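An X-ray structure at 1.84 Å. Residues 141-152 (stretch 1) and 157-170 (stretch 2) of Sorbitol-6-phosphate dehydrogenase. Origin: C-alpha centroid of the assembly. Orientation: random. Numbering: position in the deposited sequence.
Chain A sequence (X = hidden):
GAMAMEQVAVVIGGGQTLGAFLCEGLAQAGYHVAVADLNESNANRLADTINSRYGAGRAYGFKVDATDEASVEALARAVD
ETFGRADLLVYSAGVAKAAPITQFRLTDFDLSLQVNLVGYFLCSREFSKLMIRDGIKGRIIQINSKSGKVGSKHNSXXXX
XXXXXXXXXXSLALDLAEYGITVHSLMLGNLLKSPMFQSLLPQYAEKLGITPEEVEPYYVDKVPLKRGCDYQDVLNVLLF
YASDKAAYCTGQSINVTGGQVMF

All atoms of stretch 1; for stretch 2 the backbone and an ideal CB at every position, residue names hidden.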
ATOM      1  N   ILE A 141     -19.158  -7.737   5.740  1.00 24.31           N
ATOM      2  CA  ILE A 141     -18.220  -8.087   4.699  1.00 26.94           C
ATOM      3  C   ILE A 141     -18.728  -7.577   3.408  1.00 26.67           C
ATOM      4  O   ILE A 141     -19.808  -7.981   2.964  1.00 27.49           O
ATOM      5  CB  ILE A 141     -18.001  -9.604   4.649  1.00 29.34           C
ATOM      6  CG1 ILE A 141     -17.184 -10.019   5.894  1.00 31.18           C
ATOM      7  CG2 ILE A 141     -17.235 -10.005   3.400  1.00 28.49           C
ATOM      8  CD1 ILE A 141     -17.236 -11.495   6.209  1.00 35.26           C
ATOM      9  N   GLN A 142     -17.916  -6.750   2.722  1.00 25.23           N
ATOM     10  CA  GLN A 142     -18.236  -6.304   1.368  1.00 25.52           C
ATOM     11  C   GLN A 142     -17.571  -7.095   0.255  1.00 24.31           C
ATOM     12  O   GLN A 142     -16.361  -7.312   0.259  1.00 26.24           O
ATOM     13  CB  GLN A 142     -17.768  -4.845   1.195  1.00 27.24           C
ATOM     14  CG  GLN A 142     -18.333  -4.144  -0.045  1.00 29.03           C
ATOM     15  CD  GLN A 142     -17.391  -3.053  -0.656  1.00 28.97           C
ATOM     16  OE1 GLN A 142     -16.203  -2.929  -0.300  1.00 26.62           O
ATOM     17  NE2 GLN A 142     -17.922  -2.326  -1.660  1.00 27.27           N
ATOM     18  N   ILE A 143     -18.302  -7.437  -0.769  1.00 23.93           N
ATOM     19  CA  ILE A 143     -17.702  -8.006  -1.995  1.00 23.05           C
ATOM     20  C   ILE A 143     -17.138  -6.845  -2.836  1.00 23.27           C
ATOM     21  O   ILE A 143     -17.869  -5.956  -3.199  1.00 24.26           O
ATOM     22  CB  ILE A 143     -18.724  -8.790  -2.797  1.00 24.17           C
ATOM     23  CG1 ILE A 143     -19.397  -9.881  -1.919  1.00 23.77           C
ATOM     24  CG2 ILE A 143     -18.075  -9.396  -4.003  1.00 24.74           C
ATOM     25  CD1 ILE A 143     -18.415 -10.694  -1.017  1.00 24.94           C
ATOM     26  N   ASN A 144     -15.815  -6.850  -3.076  1.00 21.15           N
ATOM     27  CA  ASN A 144     -15.138  -5.800  -3.766  1.00 19.69           C
ATOM     28  C   ASN A 144     -14.374  -6.558  -4.865  1.00 20.63           C
ATOM     29  O   ASN A 144     -14.757  -7.704  -5.232  1.00 21.06           O
ATOM     30  CB  ASN A 144     -14.335  -4.976  -2.728  1.00 18.50           C
ATOM     31  CG  ASN A 144     -13.930  -3.576  -3.234  1.00 18.90           C
ATOM     32  OD1 ASN A 144     -13.333  -3.416  -4.309  1.00 20.10           O
ATOM     33  ND2 ASN A 144     -14.238  -2.592  -2.441  1.00 18.28           N
ATOM     34  N   SER A 145     -13.282  -5.987  -5.344  1.00 20.81           N
ATOM     35  CA  SER A 145     -12.714  -6.318  -6.609  1.00 20.41           C
ATOM     36  C   SER A 145     -11.239  -5.945  -6.526  1.00 21.86           C
ATOM     37  O   SER A 145     -10.871  -5.027  -5.784  1.00 20.58           O
ATOM     38  CB  SER A 145     -13.362  -5.506  -7.705  1.00 21.02           C
ATOM     39  OG  SER A 145     -12.745  -5.693  -8.996  1.00 21.67           O
ATOM     40  N   LYS A 146     -10.423  -6.581  -7.336  1.00 22.65           N
ATOM     41  CA  LYS A 146      -9.061  -6.068  -7.513  1.00 25.45           C
ATOM     42  C   LYS A 146      -9.057  -4.634  -8.101  1.00 23.53           C
ATOM     43  O   LYS A 146      -8.139  -3.851  -7.854  1.00 24.44           O
ATOM     44  CB  LYS A 146      -8.250  -7.038  -8.340  1.00 29.39           C
ATOM     45  CG  LYS A 146      -8.698  -7.191  -9.751  1.00 31.25           C
ATOM     46  CD  LYS A 146      -7.704  -8.075 -10.467  1.00 35.71           C
ATOM     47  CE  LYS A 146      -8.238  -8.652 -11.751  1.00 38.71           C
ATOM     48  NZ  LYS A 146      -8.029  -7.668 -12.847  1.00 44.18           N
ATOM     49  N   SER A 147     -10.125  -4.257  -8.785  1.00 21.01           N
ATOM     50  CA  SER A 147     -10.317  -2.916  -9.244  1.00 21.56           C
ATOM     51  C   SER A 147     -10.491  -1.915  -8.116  1.00 20.02           C
ATOM     52  O   SER A 147     -10.434  -0.744  -8.406  1.00 21.32           O
ATOM     53  CB  SER A 147     -11.470  -2.845 -10.267  1.00 23.26           C
ATOM     54  OG  SER A 147     -11.214  -3.673 -11.380  1.00 24.11           O
ATOM     55  N   GLY A 148     -10.670  -2.339  -6.871  1.00 20.46           N
ATOM     56  CA  GLY A 148     -10.552  -1.489  -5.698  1.00 21.09           C
ATOM     57  C   GLY A 148      -9.165  -1.392  -5.087  1.00 20.58           C
ATOM     58  O   GLY A 148      -8.983  -0.755  -4.077  1.00 21.29           O
ATOM     59  N   LYS A 149      -8.208  -2.098  -5.668  1.00 21.89           N
ATOM     60  CA  LYS A 149      -6.782  -2.035  -5.280  1.00 22.86           C
ATOM     61  C   LYS A 149      -5.907  -1.310  -6.294  1.00 22.68           C
ATOM     62  O   LYS A 149      -4.996  -0.609  -5.919  1.00 22.22           O
ATOM     63  CB  LYS A 149      -6.221  -3.481  -5.149  1.00 22.12           C
ATOM     64  CG  LYS A 149      -6.847  -4.276  -4.028  1.00 24.53           C
ATOM     65  CD  LYS A 149      -6.531  -3.752  -2.647  1.00 25.93           C
ATOM     66  CE  LYS A 149      -5.049  -3.770  -2.332  1.00 28.94           C
ATOM     67  NZ  LYS A 149      -4.924  -3.524  -0.878  1.00 29.76           N
ATOM     68  N   VAL A 150      -6.168  -1.584  -7.560  1.00 23.99           N
ATOM     69  CA  VAL A 150      -5.558  -1.000  -8.742  1.00 26.09           C
ATOM     70  C   VAL A 150      -6.628  -0.476  -9.702  1.00 25.33           C
ATOM     71  O   VAL A 150      -7.570  -1.175 -10.081  1.00 24.31           O
ATOM     72  CB  VAL A 150      -4.661  -2.010  -9.481  1.00 29.32           C
ATOM     73  CG1 VAL A 150      -3.651  -2.485  -8.548  1.00 32.60           C
ATOM     74  CG2 VAL A 150      -5.358  -3.239  -9.919  1.00 32.64           C
ATOM     75  N   GLY A 151      -6.453   0.777 -10.118  1.00 22.95           N
ATOM     76  CA  GLY A 151      -7.362   1.452 -10.994  1.00 23.96           C
ATOM     77  C   GLY A 151      -7.414   0.714 -12.333  1.00 24.36           C
ATOM     78  O   GLY A 151      -6.493  -0.021 -12.673  1.00 26.72           O
ATOM     79  N   SER A 152      -8.546   0.807 -13.002  1.00 26.53           N
ATOM     80  CA  SER A 152      -8.847  -0.009 -14.195  1.00 30.81           C
ATOM     81  C   SER A 152      -9.007   0.922 -15.355  1.00 28.09           C
ATOM     82  O   SER A 152      -9.673   1.956 -15.261  1.00 31.30           O
ATOM     83  CB  SER A 152     -10.104  -0.865 -13.962  1.00 32.21           C
ATOM     84  OG  SER A 152     -10.399  -1.598 -15.152  1.00 33.20           O
ATOM     85  N   UNK A 157     -15.643   4.542 -13.374  1.00 27.15           N
ATOM     86  CA  UNK A 157     -16.767   4.518 -12.480  1.00 26.14           C
ATOM     87  C   UNK A 157     -16.695   3.400 -11.477  1.00 24.39           C
ATOM     88  O   UNK A 157     -16.885   3.572 -10.255  1.00 22.19           O
ATOM     89  CB  UNK A 157     -18.066   4.410 -13.281  1.00 26.14           C
ATOM     90  N   UNK A 158     -16.335   2.248 -12.018  1.00 26.99           N
ATOM     91  CA  UNK A 158     -16.096   1.058 -11.228  1.00 27.53           C
ATOM     92  C   UNK A 158     -14.908   1.212 -10.228  1.00 22.74           C
ATOM     93  O   UNK A 158     -15.086   0.961  -9.080  1.00 24.29           O
ATOM     94  CB  UNK A 158     -15.836  -0.118 -12.172  1.00 27.53           C
ATOM     95  N   UNK A 159     -13.740   1.688 -10.652  1.00 24.92           N
ATOM     96  CA  UNK A 159     -12.626   1.874  -9.714  1.00 23.24           C
ATOM     97  C   UNK A 159     -12.864   2.916  -8.624  1.00 21.79           C
ATOM     98  O   UNK A 159     -12.563   2.694  -7.476  1.00 20.15           O
ATOM     99  CB  UNK A 159     -11.372   2.267 -10.498  1.00 23.24           C
ATOM    100  N   UNK A 160     -13.418   4.044  -9.008  1.00 20.85           N
ATOM    101  CA  UNK A 160     -13.767   5.082  -8.074  1.00 19.60           C
ATOM    102  C   UNK A 160     -14.646   4.512  -6.923  1.00 21.55           C
ATOM    103  O   UNK A 160     -14.409   4.743  -5.725  1.00 22.84           O
ATOM    104  CB  UNK A 160     -14.490   6.214  -8.807  1.00 19.60           C
ATOM    105  N   UNK A 161     -15.644   3.726  -7.308  1.00 20.73           N
ATOM    106  CA  UNK A 161     -16.614   3.249  -6.361  1.00 21.03           C
ATOM    107  C   UNK A 161     -16.048   2.127  -5.511  1.00 19.05           C
ATOM    108  O   UNK A 161     -16.327   2.087  -4.372  1.00 20.23           O
ATOM    109  CB  UNK A 161     -17.877   2.783  -7.088  1.00 21.03           C
ATOM    110  N   UNK A 162     -15.221   1.242  -6.106  1.00 18.79           N
ATOM    111  CA  UNK A 162     -14.618   0.129  -5.402  1.00 20.10           C
ATOM    112  C   UNK A 162     -13.511   0.591  -4.492  1.00 19.19           C
ATOM    113  O   UNK A 162     -13.459   0.162  -3.373  1.00 19.75           O
ATOM    114  CB  UNK A 162     -14.084  -0.907  -6.393  1.00 20.10           C
ATOM    115  N   UNK A 163     -12.652   1.498  -4.938  1.00 18.23           N
ATOM    116  CA  UNK A 163     -11.752   2.148  -3.950  1.00 19.47           C
ATOM    117  C   UNK A 163     -12.520   2.823  -2.801  1.00 20.53           C
ATOM    118  O   UNK A 163     -12.220   2.691  -1.586  1.00 21.09           O
ATOM    119  CB  UNK A 163     -10.878   3.190  -4.650  1.00 19.47           C
ATOM    120  N   UNK A 164     -13.562   3.561  -3.157  1.00 20.82           N
ATOM    121  CA  UNK A 164     -14.397   4.200  -2.141  1.00 21.41           C
ATOM    122  C   UNK A 164     -14.955   3.222  -1.134  1.00 22.53           C
ATOM    123  O   UNK A 164     -14.935   3.487   0.077  1.00 21.91           O
ATOM    124  CB  UNK A 164     -15.552   4.950  -2.808  1.00 21.41           C
ATOM    125  N   UNK A 165     -15.290   2.038  -1.602  1.00 20.90           N
ATOM    126  CA  UNK A 165     -15.650   0.971  -0.632  1.00 20.35           C
ATOM    127  C   UNK A 165     -14.567   0.615   0.410  1.00 20.51           C
ATOM    128  O   UNK A 165     -14.869   0.284   1.537  1.00 20.18           O
ATOM    129  CB  UNK A 165     -16.001  -0.300  -1.409  1.00 20.35           C
ATOM    130  N   UNK A 166     -13.292   0.635  -0.007  1.00 20.18           N
ATOM    131  CA  UNK A 166     -12.197   0.369   0.940  1.00 18.48           C
ATOM    132  C   UNK A 166     -12.186   1.412   1.983  1.00 18.41           C
ATOM    133  O   UNK A 166     -12.112   1.109   3.155  1.00 17.51           O
ATOM    134  CB  UNK A 166     -10.836   0.313   0.243  1.00 18.48           C
ATOM    135  N   UNK A 167     -12.274   2.654   1.537  1.00 19.59           N
ATOM    136  CA  UNK A 167     -12.366   3.798   2.470  1.00 20.37           C
ATOM    137  C   UNK A 167     -13.521   3.688   3.461  1.00 20.30           C
ATOM    138  O   UNK A 167     -13.356   3.923   4.657  1.00 18.57           O
ATOM    139  CB  UNK A 167     -12.516   5.099   1.678  1.00 20.37           C
ATOM    140  N   UNK A 168     -14.693   3.341   2.930  1.00 20.19           N
ATOM    141  CA  UNK A 168     -15.862   3.153   3.812  1.00 21.57           C
ATOM    142  C   UNK A 168     -15.649   2.004   4.794  1.00 22.15           C
ATOM    143  O   UNK A 168     -15.823   2.183   5.996  1.00 21.55           O
ATOM    144  CB  UNK A 168     -17.119   2.890   2.980  1.00 21.57           C
ATOM    145  N   UNK A 169     -15.121   0.873   4.295  1.00 22.15           N
ATOM    146  CA  UNK A 169     -14.713  -0.253   5.156  1.00 21.79           C
ATOM    147  C   UNK A 169     -13.764   0.172   6.287  1.00 21.38           C
ATOM    148  O   UNK A 169     -13.965  -0.252   7.409  1.00 21.26           O
ATOM    149  CB  UNK A 169     -14.037  -1.332   4.308  1.00 21.79           C
ATOM    150  N   UNK A 170     -12.761   1.030   6.063  1.00 21.30           N
ATOM    151  CA  UNK A 170     -11.865   1.402   7.132  1.00 20.76           C
ATOM    152  C   UNK A 170     -12.543   2.346   8.159  1.00 21.79           C
ATOM    153  O   UNK A 170     -12.355   2.186   9.371  1.00 21.67           O
ATOM    154  CB  UNK A 170     -10.619   2.064   6.542  1.00 20.76           C
TER

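Stretch 2 is a regular helix that runs at 135° to the strand of stretch 1. Its early and middle positions meet Ser145, the 3-10 segment and the loop, and those from 162 on also reach Ile143, Asn144 and Gln142.

Position 157 lies out of reach of stretch 1, which sets no requirement there; it is Gly157.

At 158 the CA-to-CB bond points sideways, and the ideal CB is 5.5 Å from Ser147 CB. A small side chain would fall short, whereas a long or aromatic one could reach Ser145 and Ser147. The residue is Tyr158. Its ring edge meets Ser145, with CE2 3.6 Å from Ser145 OG, and its CD2 lies 3.7 Å from Ser147 CB.

Position 159 also points sideways, but close in: its ideal CB is 3.8 Å from Ser147 O and 4.0 Å from Ser152 N. An acceptor and a donor so near favour a short polar side chain, such as serine or threonine. Ser159 uses its hydroxyl both ways: OG donates to Ser147 O at 3.2 Å and accepts a weak bond from Ser152 N, 3.0 Å from OG, tying the loop to the helix.

Positions 160 and 161 point away and sideways, with nothing of stretch 1 near their ideal CB atoms. Many residues would suit; they are Ala160 and Ala161.

Position 162 points toward stretch 1, its ideal CB 3.3 Å from Asn144 OD1 and 3.6 Å from Gly148 CA. These close neighbours leave little room beside CB, but a slim, unbranched chain fits easily and could extend across the strand to the carbonyl of Ile143; lysine or arginine are candidates. Lys162 covers Gly148 with its CB and sends NZ to Ile143 O, a weak hydrogen bond of 3.4 Å. A water accepts from both Lys162 NZ (3.1 Å) and Gln142 NE2 (2.7 Å). Its backbone matters too: Asn144 ND2 donates to Lys162 O at 3.0 Å, almost straight at 174°.

At 163 a sideways CB, 4.4 Å from Gly148 O, leaves space beside the turn for a large apolar group. Phe163 brings its ring in: Gly148 C lies over one face, 3.4 Å from CE1, while Ser147 O, also 3.4 Å from CE1, sits at the edge.

Position 164 faces away, and an ideal CB would be crowded by the O of 160, 3.1 Å from it; a small residue suits, and Gly164 has no CB to crowd.

Position 165 points straight at the strand. An ideal CB would lie 2.8 Å from Gln142 NE2, a clash, and 3.1 Å from Asn144 ND2. Glycine is the natural fit, and Gly165 leaves those amides room.

Position 166 points sideways, near Gly148 O, and suits a compact apolar chain; Val166 puts CG2 3.8 Å from Gly148 O.

Position 167 is out of reach (Gly167). Position 168 points toward the strand but makes no contact (Leu168). At 169 the CA-to-CB bond points toward stretch 1, with the ideal CB 5.3 Å from Gln142 OE1, and a small polar chain is plausible; Thr169 OG1 comes within 4.2 Å of Gln142 OE1. Position 170 is out of reach and sets no requirement; it is Gln170.

Stretch 2 157-170: GYSAAKFGGVGLTQ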
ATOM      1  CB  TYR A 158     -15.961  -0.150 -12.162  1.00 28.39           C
ATOM      2  CG  TYR A 158     -16.091  -1.517 -11.464  1.00 33.64           C
ATOM      3  CD1 TYR A 158     -17.306  -1.923 -10.904  1.00 35.42           C
ATOM      4  CD2 TYR A 158     -14.991  -2.402 -11.382  1.00 34.44           C
ATOM      5  CE1 TYR A 158     -17.442  -3.173 -10.296  1.00 38.69           C
ATOM      6  CE2 TYR A 158     -15.110  -3.660 -10.760  1.00 36.45           C
ATOM      7  CZ  TYR A 158     -16.349  -4.046 -10.233  1.00 39.86           C
ATOM      8  OH  TYR A 158     -16.519  -5.260  -9.590  1.00 39.18           O
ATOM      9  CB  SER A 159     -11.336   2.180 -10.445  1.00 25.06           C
ATOM     10  OG  SER A 159     -10.827   0.984 -11.052  1.00 25.25           O
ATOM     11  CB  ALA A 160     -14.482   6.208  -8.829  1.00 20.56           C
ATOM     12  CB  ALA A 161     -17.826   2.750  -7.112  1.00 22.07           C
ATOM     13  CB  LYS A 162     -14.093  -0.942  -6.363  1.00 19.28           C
ATOM     14  CG  LYS A 162     -15.178  -1.759  -7.082  1.00 22.89           C
ATOM     15  CD  LYS A 162     -16.154  -2.444  -6.126  1.00 24.41           C
ATOM     16  CE  LYS A 162     -17.305  -3.135  -6.878  1.00 28.15           C
ATOM     17  NZ  LYS A 162     -18.118  -4.006  -5.971  1.00 28.46           N
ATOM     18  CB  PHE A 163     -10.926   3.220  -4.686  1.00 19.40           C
ATOM     19  CG  PHE A 163      -9.614   2.732  -5.248  1.00 18.61           C
ATOM     20  CD1 PHE A 163      -9.575   1.894  -6.354  1.00 18.08           C
ATOM     21  CD2 PHE A 163      -8.438   3.149  -4.716  1.00 18.87           C
ATOM     22  CE1 PHE A 163      -8.370   1.450  -6.866  1.00 19.37           C
ATOM     23  CE2 PHE A 163      -7.225   2.724  -5.245  1.00 19.37           C
ATOM     24  CZ  PHE A 163      -7.190   1.932  -6.349  1.00 19.17           C
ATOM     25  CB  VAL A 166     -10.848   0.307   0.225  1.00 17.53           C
ATOM     26  CG1 VAL A 166      -9.721   0.169   1.292  1.00 17.85           C
ATOM     27  CG2 VAL A 166     -10.895  -0.834  -0.785  1.00 17.42           C
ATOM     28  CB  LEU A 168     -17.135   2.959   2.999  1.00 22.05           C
ATOM     29  CG  LEU A 168     -18.372   2.779   3.855  1.00 21.88           C
ATOM     30  CD1 LEU A 168     -18.580   3.912   4.846  1.00 21.99           C
ATOM     31  CD2 LEU A 168     -19.551   2.628   2.993  1.00 22.50           C
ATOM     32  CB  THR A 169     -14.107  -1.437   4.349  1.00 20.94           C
ATOM     33  OG1 THR A 169     -15.099  -2.222   3.698  1.00 21.38           O
ATOM     34  CG2 THR A 169     -13.287  -2.319   5.224  1.00 21.52           C
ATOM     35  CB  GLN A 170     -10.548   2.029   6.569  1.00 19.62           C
ATOM     36  CG  GLN A 170      -9.774   1.069   5.706  1.00 19.69           C
ATOM     37  CD  GLN A 170      -8.456   1.676   5.219  1.00 19.11           C
ATOM     38  OE1 GLN A 170      -8.021   2.670   5.726  1.00 18.28           O
ATOM     39  NE2 GLN A 170      -7.866   1.044   4.227  1.00 17.85           N
TER
HETATM   40  O   HOH W   1     -17.532  -0.117  -3.270  1.00 26.99           O
HETATM   41  O   HOH W   2     -19.775  -2.762  -3.630  1.00 33.62           O
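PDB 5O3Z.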